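Local coordinates for glutathione S-transferase domain (Burkholderia graminis, PDB 4MF5), which binds glutathione and probably acts as a glutathione transferase, joining the thiol of this tripeptide to electrophilic substrates, at residues A[150-155]-A[210-215]; A[157-162]-A[219-224]; A[185-190]-A[231-236]. All blocks are in the same frame, centred on the assembly; numbering follows the deposited sequence. Where two conformers were deposited one is given.

Contact 1. Residues A[150-155]-A[210-215]; sequences PMFGQL and PWVRNL
Phe152 reaches across between two nearly parallel helical segments and lies against Leu215, whose CD2 methyl stands over the centre of the phenyl ring. This is a CH-pi contact: CD2 of Leu215 is 3.8 Å from the ring centroid of Phe152 and only 10° off the ring normal. With CG opposite the backbone N (chi1 180°), the Leu215 side chain extends toward helix 131-161 and both methyls are used, CD1 of Leu215 lying 4.0 Å from CD2 of Leu155. The rim of the phenyl ring meets backbone rather than side chain, CD2 of Phe152 lying 3.5 Å from O of Trp211, near the ring plane. That carbonyl is already bonded within its own helix, to the amide of Leu215. One turn before Leu215, Trp211 brings its six-membered ring against Phe152, CE3 of Trp211 coming to 3.7 Å from CB of Phe152. The indole also lies against the main chain of Gly153, CZ3 of Trp211 being 3.7 Å from N of Gly153.

In the second shell, the indole is fixed by a hydrogen bond from NE1 of Trp211 to OD1 of Asn52, a residue that binds glutathione, so the contact lies beside the glutathione site. Gln154, on another side of helix 131-161, provides a link to the second subunit: OE1 of Gln154 is hydrogen-bonded to Arg174 and Tyr175 of that subunit, while its NE2 donates to the carbonyl of Pro150, which also takes the helical amide of Gln154.

The segment axes approach to 10.2 Å at an angle of 15°, a spacing wide enough for the aromatic side chains. Helix 170-190 packs on Phe152 and Leu155, helix 231-242 on Val212, and helix 51-63 on Trp211.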
ATOM      1  N   PRO A 150       1.761   4.900   7.016  1.00  8.22           N
ATOM      2  CA  PRO A 150       1.419   4.319   8.323  1.00  9.40           C
ATOM      3  C   PRO A 150       2.397   4.724   9.420  1.00  8.53           C
ATOM      4  O   PRO A 150       1.954   5.044  10.533  1.00  9.40           O
ATOM      5  CB  PRO A 150       1.403   2.818   8.030  1.00  9.91           C
ATOM      6  CG  PRO A 150       1.037   2.734   6.578  1.00  9.77           C
ATOM      7  CD  PRO A 150       1.803   3.871   5.955  1.00  8.74           C
ATOM      8  N   MET A 151       3.696   4.719   9.138  1.00  8.20           N
ATOM      9  CA  MET A 151       4.676   4.972  10.189  1.00  8.41           C
ATOM     10  C   MET A 151       4.752   6.460  10.550  1.00  8.67           C
ATOM     11  O   MET A 151       4.806   6.812  11.731  1.00  9.13           O
ATOM     12  CB  MET A 151       6.030   4.400   9.789  1.00  8.94           C
ATOM     13  CG  MET A 151       6.035   2.897   9.653  1.00  9.60           C
ATOM     14  SD  MET A 151       5.650   2.040  11.215  1.00 11.51           S
ATOM     15  CE  MET A 151       3.924   1.594  10.988  1.00 13.53           C
ATOM     16  N   PHE A 152       4.771   7.346   9.545  1.00  8.42           N
ATOM     17  CA  PHE A 152       4.719   8.763   9.850  1.00  8.58           C
ATOM     18  C   PHE A 152       3.428   9.062  10.609  1.00  8.51           C
ATOM     19  O   PHE A 152       3.414   9.874  11.537  1.00  9.83           O
ATOM     20  CB  PHE A 152       4.778   9.641   8.593  1.00  8.28           C
ATOM     21  CG  PHE A 152       6.123   9.712   7.875  1.00  8.16           C
ATOM     22  CD1 PHE A 152       7.215   8.904   8.175  1.00  8.69           C
ATOM     23  CD2 PHE A 152       6.254  10.621   6.846  1.00  8.48           C
ATOM     24  CE1 PHE A 152       8.394   9.007   7.446  1.00  8.69           C
ATOM     25  CE2 PHE A 152       7.425  10.720   6.108  1.00  8.93           C
ATOM     26  CZ  PHE A 152       8.488   9.917   6.398  1.00  8.68           C
ATOM     27  N   GLY A 153       2.328   8.434  10.223  1.00  8.74           N
ATOM     28  CA  GLY A 153       1.068   8.636  10.901  1.00  9.50           C
ATOM     29  C   GLY A 153       1.107   8.226  12.363  1.00  9.38           C
ATOM     30  O   GLY A 153       0.536   8.903  13.213  1.00 10.72           O
ATOM     31  N   GLN A 154       1.754   7.113  12.681  1.00  8.98           N
ATOM     32  CA  GLN A 154       1.843   6.685  14.071  1.00  9.36           C
ATOM     33  C   GLN A 154       2.716   7.650  14.860  1.00  9.64           C
ATOM     34  O   GLN A 154       2.423   7.970  16.022  1.00 10.51           O
ATOM     35  CB  GLN A 154       2.353   5.252  14.254  1.00  9.65           C
ATOM     36  CG  GLN A 154       1.566   4.167  13.541  1.00 10.72           C
ATOM     37  CD  GLN A 154       0.106   4.437  13.543  1.00 11.20           C
ATOM     38  OE1 GLN A 154      -0.559   4.372  14.598  1.00 12.00           O
ATOM     39  NE2 GLN A 154      -0.441   4.741  12.373  1.00 11.75           N
ATOM     40  N   LEU A 155       3.799   8.151  14.262  1.00  9.50           N
ATOM     41  CA  LEU A 155       4.601   9.170  14.932  1.00  9.26           C
ATOM     42  C   LEU A 155       3.761  10.405  15.199  1.00 10.13           C
ATOM     43  O   LEU A 155       3.811  10.999  16.293  1.00 11.12           O
ATOM     44  CB  LEU A 155       5.851   9.494  14.133  1.00 10.03           C
ATOM     45  CG  LEU A 155       6.747  10.587  14.751  1.00 10.40           C
ATOM     46  CD1 LEU A 155       7.019  10.319  16.238  1.00 11.64           C
ATOM     47  CD2 LEU A 155       8.043  10.708  13.976  1.00 10.73           C
ATOM     48  N   PRO A 210       3.523  14.677   0.211  1.00  7.62           N
ATOM     49  CA  PRO A 210       2.543  15.212   1.163  1.00  7.92           C
ATOM     50  C   PRO A 210       2.763  14.693   2.589  1.00  7.86           C
ATOM     51  O   PRO A 210       2.464  15.387   3.568  1.00  8.09           O
ATOM     52  CB  PRO A 210       1.194  14.748   0.597  1.00  8.57           C
ATOM     53  CG  PRO A 210       1.461  14.677  -0.881  1.00  8.13           C
ATOM     54  CD  PRO A 210       2.836  14.066  -0.954  1.00  7.92           C
ATOM     55  N   TRP A 211       3.258  13.465   2.702  1.00  7.69           N
ATOM     56  CA  TRP A 211       3.548  12.877   4.005  1.00  7.39           C
ATOM     57  C   TRP A 211       4.813  13.451   4.631  1.00  7.41           C
ATOM     58  O   TRP A 211       4.855  13.676   5.829  1.00  8.01           O
ATOM     59  CB  TRP A 211       3.580  11.356   3.901  1.00  7.67           C
ATOM     60  CG  TRP A 211       2.217  10.771   4.073  1.00  7.71           C
ATOM     61  CD1 TRP A 211       1.344  10.357   3.105  1.00  8.78           C
ATOM     62  CD2 TRP A 211       1.539  10.635   5.312  1.00  8.56           C
ATOM     63  NE1 TRP A 211       0.182   9.946   3.672  1.00  9.81           N
ATOM     64  CE2 TRP A 211       0.273  10.098   5.030  1.00  9.54           C
ATOM     65  CE3 TRP A 211       1.874  10.938   6.630  1.00  9.94           C
ATOM     66  CZ2 TRP A 211      -0.660   9.835   6.030  1.00 11.52           C
ATOM     67  CZ3 TRP A 211       0.932  10.671   7.626  1.00 12.16           C
ATOM     68  CH2 TRP A 211      -0.305  10.132   7.319  1.00 13.07           C
ATOM     69  N   VAL A 212       5.859  13.672   3.831  1.00  7.54           N
ATOM     70  CA  VAL A 212       7.043  14.356   4.339  1.00  7.77           C
ATOM     71  C   VAL A 212       6.654  15.752   4.838  1.00  7.97           C
ATOM     72  O   VAL A 212       7.050  16.175   5.929  1.00  8.69           O
ATOM     73  CB  VAL A 212       8.167  14.406   3.289  1.00  8.42           C
ATOM     74  CG1 VAL A 212       9.378  15.126   3.867  1.00  9.94           C
ATOM     75  CG2 VAL A 212       8.559  13.022   2.813  1.00  8.76           C
ATOM     76  N   ARG A 213       5.865  16.460   4.026  1.00  7.93           N
ATOM     77  CA  ARG A 213       5.377  17.791   4.389  1.00  8.53           C
ATOM     78  C   ARG A 213       4.663  17.746   5.746  1.00  8.90           C
ATOM     79  O   ARG A 213       4.929  18.555   6.640  1.00  9.95           O
ATOM     80  CB  ARG A 213       4.447  18.316   3.303  1.00  9.04           C
ATOM     81  CG  ARG A 213       3.774  19.630   3.624  1.00 10.32           C
ATOM     82  CD  ARG A 213       2.875  20.065   2.479  1.00 11.03           C
ATOM     83  NE  ARG A 213       2.184  21.320   2.757  1.00 12.36           N
ATOM     84  CZ  ARG A 213       1.025  21.418   3.378  1.00 14.35           C
ATOM     85  NH1 ARG A 213       0.394  20.336   3.813  1.00 16.03           N
ATOM     86  NH2 ARG A 213       0.478  22.609   3.570  1.00 18.86           N
ATOM     87  N   ASN A 214       3.730  16.814   5.908  1.00  8.67           N
ATOM     88  CA  ASN A 214       2.922  16.725   7.133  1.00 10.32           C
ATOM     89  C   ASN A 214       3.784  16.372   8.338  1.00  9.37           C
ATOM     90  O   ASN A 214       3.560  16.876   9.442  1.00 10.61           O
ATOM     91  CB  ASN A 214       1.843  15.627   6.896  1.00 14.07           C
ATOM     92  CG  ASN A 214       0.674  15.630   7.851  1.00 17.52           C
ATOM     93  OD1 ASN A 214      -0.064  16.590   7.927  1.00 19.91           O
ATOM     94  ND2 ASN A 214       0.422  14.473   8.489  1.00 20.23           N
ATOM     95  N   LEU A 215       4.754  15.477   8.136  1.00  8.81           N
ATOM     96  CA  LEU A 215       5.612  15.038   9.214  1.00  9.21           C
ATOM     97  C   LEU A 215       6.309  16.231   9.866  1.00  9.83           C
ATOM     98  O   LEU A 215       6.395  16.330  11.095  1.00 11.17           O
ATOM     99  CB  LEU A 215       6.626  14.044   8.682  1.00  9.79           C
ATOM    100  CG  LEU A 215       7.606  13.503   9.718  1.00 11.17           C
ATOM    101  CD1 LEU A 215       6.895  12.601  10.695  1.00 13.17           C
ATOM    102  CD2 LEU A 215       8.723  12.744   9.030  1.00 12.39           C
TER

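Contact 2. Residues A[157-162]-A[219-224]; sequences FFHKFA and YEAGEL
His159 faces the turn formed by Tyr219, Glu220 and Ala221. A trans first torsion extends the imidazole away from its helix, and the ring edge meets two successive carbonyls. NE2 of His159 gives a weak, bent hydrogen bond to O of Glu220, 3.0 Å long with an angle of 129° at the hydrogen. Beside it, CD2 of His159 lies 3.2 Å from O of Tyr219. Glu220 has a positive phi (59°) in this turn. Over one face comes Leu224, whose CD2 is 3.5 Å from the ring centroid of His159 in a CH-pi contact, offset toward the rim.

Lys160 follows, running past the backbone of Tyr219 to a salt bridge at the protein surface. Its NZ stands 3.0 Å from OE2 of Glu220, approaching on the anti side and 17° out of the carboxylate plane. NZ of Lys160 also donates to O of Phe218 and makes a cation-pi contact with the ring of Phe218, so the ammonium group has partners in both Glu220 and Phe218.

At Phe161 the touch is lighter: CE2 of Phe161 sits 4.1 Å from CE1 of Tyr219, near the plane of the phenyl ring. Here helix 131-161 ends in a wider, pi-type turn, O of Phe157 accepting the amide of Ala162.

The contact thus ties the C-terminal end of helix 131-161 to the turn following helix 203-216. Tyr219 and Ala221 pack back on helix 203-216, while Leu224 rests on helix 170-190.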
ATOM      1  N   PHE A 157       0.603  10.594  15.697  1.00 11.92           N
ATOM      2  CA  PHE A 157      -0.265  10.313  16.830  1.00 12.17           C
ATOM      3  C   PHE A 157       0.502  10.435  18.150  1.00 11.63           C
ATOM      4  O   PHE A 157       0.107  11.187  19.026  1.00 13.61           O
ATOM      5  CB  PHE A 157      -0.929   8.936  16.740  1.00 12.84           C
ATOM      6  CG  PHE A 157      -1.756   8.654  17.952  1.00 12.74           C
ATOM      7  CD1 PHE A 157      -2.924   9.345  18.165  1.00 14.18           C
ATOM      8  CD2 PHE A 157      -1.303   7.792  18.952  1.00 11.97           C
ATOM      9  CE1 PHE A 157      -3.669   9.158  19.311  1.00 14.65           C
ATOM     10  CE2 PHE A 157      -2.051   7.590  20.109  1.00 13.03           C
ATOM     11  CZ  PHE A 157      -3.227   8.279  20.283  1.00 13.72           C
ATOM     12  N   PHE A 158       1.591   9.693  18.293  1.00 10.57           N
ATOM     13  CA  PHE A 158       2.253   9.648  19.587  1.00 10.70           C
ATOM     14  C   PHE A 158       2.950  10.946  19.947  1.00 11.52           C
ATOM     15  O   PHE A 158       3.094  11.243  21.129  1.00 14.24           O
ATOM     16  CB  PHE A 158       3.183   8.451  19.703  1.00 11.29           C
ATOM     17  CG  PHE A 158       2.435   7.155  19.827  1.00 10.28           C
ATOM     18  CD1 PHE A 158       1.751   6.846  20.999  1.00 11.34           C
ATOM     19  CD2 PHE A 158       2.346   6.270  18.757  1.00 10.29           C
ATOM     20  CE1 PHE A 158       1.025   5.680  21.105  1.00 11.96           C
ATOM     21  CE2 PHE A 158       1.608   5.106  18.872  1.00 11.42           C
ATOM     22  CZ  PHE A 158       0.955   4.800  20.042  1.00 12.53           C
ATOM     23  N   HIS A 159       3.385  11.735  18.973  1.00 11.81           N
ATOM     24  CA  HIS A 159       4.026  13.002  19.259  1.00 12.70           C
ATOM     25  C   HIS A 159       3.023  14.121  19.479  1.00 14.01           C
ATOM     26  O   HIS A 159       3.119  14.844  20.475  1.00 18.43           O
ATOM     27  CB  HIS A 159       4.997  13.383  18.154  1.00 11.85           C
ATOM     28  CG  HIS A 159       5.679  14.686  18.382  1.00 11.68           C
ATOM     29  ND1 HIS A 159       6.328  14.985  19.556  1.00 13.12           N
ATOM     30  CD2 HIS A 159       5.808  15.772  17.580  1.00 12.44           C
ATOM     31  CE1 HIS A 159       6.846  16.194  19.456  1.00 13.65           C
ATOM     32  NE2 HIS A 159       6.550  16.688  18.267  1.00 14.15           N
ATOM     33  N   LYS A 160       2.095  14.301  18.550  1.00 14.53           N
ATOM     34  CA  LYS A 160       1.199  15.440  18.549  1.00 17.95           C
ATOM     35  C   LYS A 160      -0.130  15.215  19.262  1.00 17.73           C
ATOM     36  O   LYS A 160      -0.574  16.073  20.020  1.00 20.57           O
ATOM     37  CB  LYS A 160       0.900  15.868  17.115  1.00 22.24           C
ATOM     38  CG  LYS A 160      -0.084  17.023  17.059  1.00 31.03           C
ATOM     39  CD  LYS A 160       0.253  18.016  15.983  1.00 31.64           C
ATOM     40  CE  LYS A 160      -0.617  19.276  16.077  1.00 40.66           C
ATOM     41  NZ  LYS A 160      -0.030  20.401  15.280  1.00 44.94           N
ATOM     42  N   PHE A 161      -0.777  14.088  19.006  1.00 19.12           N
ATOM     43  CA  PHE A 161      -2.160  13.882  19.451  1.00 20.13           C
ATOM     44  C   PHE A 161      -2.321  13.141  20.766  1.00 21.29           C
ATOM     45  O   PHE A 161      -3.263  13.418  21.508  1.00 26.19           O
ATOM     46  CB  PHE A 161      -2.962  13.171  18.365  1.00 22.02           C
ATOM     47  CG  PHE A 161      -3.187  14.007  17.152  1.00 26.02           C
ATOM     48  CD1 PHE A 161      -4.224  14.936  17.114  1.00 35.91           C
ATOM     49  CD2 PHE A 161      -2.348  13.901  16.056  1.00 35.31           C
ATOM     50  CE1 PHE A 161      -4.424  15.722  15.997  1.00 53.35           C
ATOM     51  CE2 PHE A 161      -2.546  14.686  14.933  1.00 53.32           C
ATOM     52  CZ  PHE A 161      -3.586  15.596  14.905  1.00 64.10           C
ATOM     53  N   ALA A 162      -1.435  12.204  21.070  1.00 19.50           N
ATOM     54  CA  ALA A 162      -1.582  11.388  22.275  1.00 19.59           C
ATOM     55  C   ALA A 162      -1.521  12.269  23.517  1.00 22.34           C
ATOM     56  O   ALA A 162      -0.630  13.112  23.658  1.00 25.73           O
ATOM     57  CB  ALA A 162      -0.498  10.349  22.330  1.00 19.38           C
ATOM     58  N   TYR A 219       2.501  17.810  11.950  1.00 10.87           N
ATOM     59  CA  TYR A 219       2.834  16.915  13.049  1.00 11.26           C
ATOM     60  C   TYR A 219       3.939  17.430  13.950  1.00 11.49           C
ATOM     61  O   TYR A 219       4.158  16.869  15.032  1.00 13.14           O
ATOM     62  CB  TYR A 219       3.257  15.552  12.535  1.00 11.66           C
ATOM     63  CG  TYR A 219       2.225  14.629  12.015  1.00 14.34           C
ATOM     64  CD1 TYR A 219       0.880  14.803  12.227  1.00 18.75           C
ATOM     65  CD2 TYR A 219       2.647  13.462  11.374  1.00 15.17           C
ATOM     66  CE1 TYR A 219      -0.052  13.860  11.758  1.00 17.55           C
ATOM     67  CE2 TYR A 219       1.749  12.527  10.914  1.00 16.87           C
ATOM     68  CZ  TYR A 219       0.398  12.737  11.102  1.00 16.08           C
ATOM     69  OH  TYR A 219      -0.463  11.770  10.626  1.00 19.41           O
ATOM     70  N   GLU A 220       4.664  18.454  13.513  1.00 11.14           N
ATOM     71  CA  GLU A 220       5.706  19.065  14.349  1.00 12.19           C
ATOM     72  C   GLU A 220       6.785  18.061  14.764  1.00 10.51           C
ATOM     73  O   GLU A 220       7.360  18.199  15.838  1.00 11.41           O
ATOM     74  CB  GLU A 220       5.123  19.791  15.563  1.00 14.99           C
ATOM     75  CG  GLU A 220       4.133  20.867  15.166  1.00 18.15           C
ATOM     76  CD  GLU A 220       3.596  21.644  16.345  1.00 26.80           C
ATOM     77  OE1 GLU A 220       4.395  22.065  17.198  1.00 38.53           O
ATOM     78  OE2 GLU A 220       2.371  21.836  16.415  1.00 34.09           O
ATOM     79  N   ALA A 221       7.100  17.112  13.877  1.00 10.06           N
ATOM     80  CA  ALA A 221       8.059  16.052  14.171  1.00 10.63           C
ATOM     81  C   ALA A 221       9.420  16.272  13.531  1.00  9.71           C
ATOM     82  O   ALA A 221      10.269  15.386  13.569  1.00 10.37           O
ATOM     83  CB  ALA A 221       7.494  14.684  13.804  1.00 10.83           C
ATOM     84  N   GLY A 222       9.642  17.443  12.946  1.00 10.08           N
ATOM     85  CA  GLY A 222      10.883  17.716  12.254  1.00 10.11           C
ATOM     86  C   GLY A 222      12.131  17.735  13.097  1.00 10.21           C
ATOM     87  O   GLY A 222      13.218  17.440  12.616  1.00 10.55           O
ATOM     88  N   GLU A 223      11.995  18.114  14.374  1.00 10.60           N
ATOM     89  CA  GLU A 223      13.095  18.067  15.313  1.00 11.37           C
ATOM     90  C   GLU A 223      13.367  16.626  15.726  1.00 10.38           C
ATOM     91  O   GLU A 223      14.520  16.195  15.786  1.00 11.90           O
ATOM     92  CB  GLU A 223      12.805  18.957  16.519  1.00 12.75           C
ATOM     93  CG  GLU A 223      13.970  19.042  17.496  1.00 16.14           C
ATOM     94  CD  GLU A 223      13.681  19.866  18.734  1.00 29.23           C
ATOM     95  OE1 GLU A 223      14.653  20.309  19.366  1.00 85.88           O
ATOM     96  OE2 GLU A 223      12.504  20.058  19.102  1.00 35.30           O
ATOM     97  N   LEU A 224      12.320  15.863  15.996  1.00 10.58           N
ATOM     98  CA  LEU A 224      12.508  14.456  16.372  1.00 10.77           C
ATOM     99  C   LEU A 224      13.257  13.680  15.291  1.00 10.14           C
ATOM    100  O   LEU A 224      14.130  12.880  15.591  1.00 11.22           O
ATOM    101  CB  LEU A 224      11.174  13.768  16.599  1.00 11.83           C
ATOM    102  CG  LEU A 224      10.524  13.364  17.922  1.00 36.09           C
ATOM    103  CD1 LEU A 224      11.238  13.840  19.160  1.00 16.88           C
ATOM    104  CD2 LEU A 224       9.010  13.632  17.960  1.00 15.66           C
TER

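Contact 3. Residues A[185-190]-A[231-236]; sequences VLEQRL and PNVQRA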
ATOM      1  N   VAL A 185      15.838   5.857   3.540  1.00  9.34           N
ATOM      2  CA  VAL A 185      15.582   5.148   2.279  1.00  9.33           C
ATOM      3  C   VAL A 185      15.303   6.160   1.172  1.00  9.05           C
ATOM      4  O   VAL A 185      15.853   6.083   0.075  1.00  9.68           O
ATOM      5  CB  VAL A 185      14.401   4.159   2.416  1.00 10.35           C
ATOM      6  CG1 VAL A 185      14.089   3.516   1.074  1.00 11.28           C
ATOM      7  CG2 VAL A 185      14.720   3.086   3.452  1.00 11.54           C
ATOM      8  N   LEU A 186      14.429   7.109   1.445  1.00  9.09           N
ATOM      9  CA  LEU A 186      14.130   8.158   0.461  0.51  9.64           C
ATOM     10  C   LEU A 186      15.365   8.965   0.108  1.00  9.20           C
ATOM     11  O   LEU A 186      15.586   9.275  -1.060  1.00 10.19           O
ATOM     12  CB  LEU A 186      13.046   9.098   0.959  0.51 10.64           C
ATOM     13  CG  LEU A 186      11.635   8.555   0.993  0.51  8.55           C
ATOM     14  CD1 LEU A 186      10.713   9.596   1.614  0.51  9.70           C
ATOM     15  CD2 LEU A 186      11.128   8.164  -0.371  0.51  9.32           C
ATOM     16  N   GLU A 187      16.167   9.302   1.115  1.00  9.12           N
ATOM     17  CA  GLU A 187      17.380  10.095   0.915  1.00  9.75           C
ATOM     18  C   GLU A 187      18.352   9.403  -0.030  1.00 10.42           C
ATOM     19  O   GLU A 187      18.877  10.013  -0.972  1.00 11.81           O
ATOM     20  CB  GLU A 187      18.048  10.365   2.258  1.00 10.11           C
ATOM     21  CG  GLU A 187      19.308  11.177   2.179  1.00 10.70           C
ATOM     22  CD  GLU A 187      19.082  12.593   1.709  1.00 10.26           C
ATOM     23  OE1 GLU A 187      17.940  13.066   1.766  1.00 10.28           O
ATOM     24  OE2 GLU A 187      20.074  13.239   1.294  1.00 12.28           O
ATOM     25  N   GLN A 188      18.628   8.144   0.217  1.00 10.53           N
ATOM     26  CA  GLN A 188      19.515   7.386  -0.655  1.00 11.25           C
ATOM     27  C   GLN A 188      18.949   7.224  -2.044  1.00 11.49           C
ATOM     28  O   GLN A 188      19.682   7.272  -3.002  1.00 12.97           O
ATOM     29  CB  GLN A 188      19.860   6.029  -0.033  1.00 14.24           C
ATOM     30  CG  GLN A 188      20.875   5.251  -0.812  1.00 23.01           C
ATOM     31  CD  GLN A 188      22.182   6.043  -0.933  1.00 40.11           C
ATOM     32  OE1 GLN A 188      22.777   6.405   0.090  1.00 51.89           O
ATOM     33  NE2 GLN A 188      22.572   6.402  -2.169  1.00 89.05           N
ATOM     34  N   ARG A 189      17.636   7.051  -2.155  1.00 10.76           N
ATOM     35  CA  ARG A 189      17.018   6.921  -3.457  1.00 10.63           C
ATOM     36  C   ARG A 189      17.131   8.208  -4.274  1.00 10.62           C
ATOM     37  O   ARG A 189      17.323   8.194  -5.494  1.00 11.45           O
ATOM     38  CB  ARG A 189      15.557   6.510  -3.290  1.00 11.33           C
ATOM     39  CG  ARG A 189      14.786   6.445  -4.575  1.00 11.48           C
ATOM     40  CD  ARG A 189      15.313   5.400  -5.493  1.00 11.46           C
ATOM     41  NE  ARG A 189      14.612   5.475  -6.729  1.00 11.85           N
ATOM     42  CZ  ARG A 189      14.821   4.661  -7.749  1.00 12.44           C
ATOM     43  NH1 ARG A 189      14.146   4.865  -8.872  1.00 14.85           N
ATOM     44  NH2 ARG A 189      15.668   3.640  -7.643  1.00 14.69           N
ATOM     45  N   LEU A 190      16.989   9.344  -3.603  1.00  9.93           N
ATOM     46  CA  LEU A 190      17.013  10.641  -4.273  1.00 10.48           C
ATOM     47  C   LEU A 190      18.414  11.111  -4.601  1.00 11.49           C
ATOM     48  O   LEU A 190      18.564  12.077  -5.358  1.00 13.55           O
ATOM     49  CB  LEU A 190      16.280  11.683  -3.438  1.00  9.62           C
ATOM     50  CG  LEU A 190      14.766  11.506  -3.420  1.00  9.58           C
ATOM     51  CD1 LEU A 190      14.188  12.358  -2.294  1.00 11.01           C
ATOM     52  CD2 LEU A 190      14.119  11.856  -4.741  1.00 11.05           C
ATOM     53  N   PRO A 231      19.372  15.890   3.070  1.00  9.59           N
ATOM     54  CA  PRO A 231      19.381  17.055   2.167  1.00 10.18           C
ATOM     55  C   PRO A 231      18.680  16.798   0.824  1.00  9.12           C
ATOM     56  O   PRO A 231      18.037  17.710   0.294  1.00  9.52           O
ATOM     57  CB  PRO A 231      20.884  17.350   1.996  1.00 11.47           C
ATOM     58  CG  PRO A 231      21.567  16.076   2.363  1.00 13.47           C
ATOM     59  CD  PRO A 231      20.728  15.501   3.475  1.00 10.99           C
ATOM     60  N   ASN A 232      18.816  15.613   0.248  1.00  9.57           N
ATOM     61  CA  ASN A 232      18.075  15.320  -0.966  1.00  9.60           C
ATOM     62  C   ASN A 232      16.565  15.372  -0.747  1.00  8.71           C
ATOM     63  O   ASN A 232      15.820  15.871  -1.584  1.00  9.30           O
ATOM     64  CB  ASN A 232      18.445  13.961  -1.547  1.00 11.13           C
ATOM     65  CG  ASN A 232      19.813  13.942  -2.156  1.00 15.93           C
ATOM     66  OD1 ASN A 232      20.050  14.573  -3.200  1.00 21.84           O
ATOM     67  ND2 ASN A 232      20.682  13.186  -1.580  1.00 23.19           N
ATOM     68  N   VAL A 233      16.101  14.826   0.373  1.00  8.34           N
ATOM     69  CA  VAL A 233      14.683  14.912   0.710  1.00  8.51           C
ATOM     70  C   VAL A 233      14.286  16.383   0.839  1.00  8.31           C
ATOM     71  O   VAL A 233      13.235  16.789   0.342  1.00  8.39           O
ATOM     72  CB  VAL A 233      14.351  14.138   1.998  1.00  8.53           C
ATOM     73  CG1 VAL A 233      12.917  14.403   2.441  1.00  9.33           C
ATOM     74  CG2 VAL A 233      14.576  12.652   1.815  1.00  9.20           C
ATOM     75  N   GLN A 234      15.111  17.192   1.502  1.00  8.38           N
ATOM     76  CA  GLN A 234      14.769  18.600   1.652  1.00  8.45           C
ATOM     77  C   GLN A 234      14.696  19.329   0.313  1.00  7.95           C
ATOM     78  O   GLN A 234      13.830  20.176   0.127  1.00  8.78           O
ATOM     79  CB  GLN A 234      15.790  19.309   2.559  1.00  8.60           C
ATOM     80  CG  GLN A 234      15.748  18.770   3.995  1.00  8.91           C
ATOM     81  CD  GLN A 234      16.359  19.728   4.972  1.00  9.05           C
ATOM     82  OE1 GLN A 234      17.560  20.167   4.820  1.00 11.84           O
ATOM     83  NE2 GLN A 234      15.613  20.108   5.938  1.00  7.89           N
ATOM     84  N   ARG A 235      15.607  19.013  -0.595  1.00  8.73           N
ATOM     85  CA  ARG A 235      15.586  19.563  -1.937  1.00  9.34           C
ATOM     86  C   ARG A 235      14.302  19.228  -2.671  1.00  8.31           C
ATOM     87  O   ARG A 235      13.644  20.109  -3.247  1.00  8.95           O
ATOM     88  CB  ARG A 235      16.780  18.986  -2.718  1.00 11.27           C
ATOM     89  CG  ARG A 235      16.795  19.219  -4.207  1.00 13.65           C
ATOM     90  CD  ARG A 235      18.010  18.642  -4.923  1.00 13.99           C
ATOM     91  NE  ARG A 235      18.238  17.206  -4.738  1.00 14.25           N
ATOM     92  CZ  ARG A 235      17.553  16.221  -5.309  1.00 13.67           C
ATOM     93  NH1 ARG A 235      16.504  16.504  -6.092  1.00 15.72           N
ATOM     94  NH2 ARG A 235      17.939  14.962  -5.111  1.00 18.04           N
ATOM     95  N   ALA A 236      13.963  17.951  -2.685  1.00  8.93           N
ATOM     96  CA  ALA A 236      12.798  17.505  -3.435  1.00  8.53           C
ATOM     97  C   ALA A 236      11.514  17.996  -2.781  1.00  8.19           C
ATOM     98  O   ALA A 236      10.572  18.353  -3.495  1.00  8.93           O
ATOM     99  CB  ALA A 236      12.827  15.993  -3.577  1.00  9.56           C
TER
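Glu187 places its carboxylate at the start of helix 231-242, where the first-turn amides lack acceptors from a preceding turn. OE1 of Glu187 takes the amide N of Val233 at 2.9 Å, on the syn side. OE2 of Glu187 receives the amide N of Asn232, also at 2.9 Å, through its syn lone pair. A third donor, ND2 of Asn232, reaches that oxygen at 2.9 Å from above the carboxylate plane, 61° out of it. Two bonds therefore grip OE2. The chain bends at chi2 (66°) to present both oxygens, and the helix start would probably favour the negative charge.

Both ends of the Asn232 side-chain amide have partners: ND2 also donates to OE1 of Glu191, while OD1 accepts from NH2 of Arg235 at 2.9 Å. Arg235 gives further bonds to the carbonyls of Arg193 and Glu194.

Leu190 adds the apolar half, a knob seated among Asn232, Val233, Arg235 and Ala236. The segment axes cross at 78°, 8.2 Å apart. A glutamate of one helix thus accepts the first-turn amides of another beside the knob-into-holes packing of Leu190, within the all-helical C-terminal domain of the glutathione transferase fold.

Running from the N terminus, the chain passes the glutathione-binding thioredoxin-like half before helix 131-161 supplies the first segments of contacts 1 and 2; helix 170-190 then supplies that of contact 3. Their partners return in the same order, on helix 203-216, the turn after it and helix 231-242. Contacts 1, 2 and 3 close loops of 54, 56 and 40 residues, and every pair crosses, none nesting. Contacts 1 and 2 adjoin, probably bridged by backbone hydrogen bonds between the carbonyls of Asn214 and Leu215 and the amides of Tyr219 and Ala221. Val212 meets Val233 and Leu186, linking contact 1 to contact 3. Contacts 2 and 3 stay about 8 Å apart at their nearest atoms.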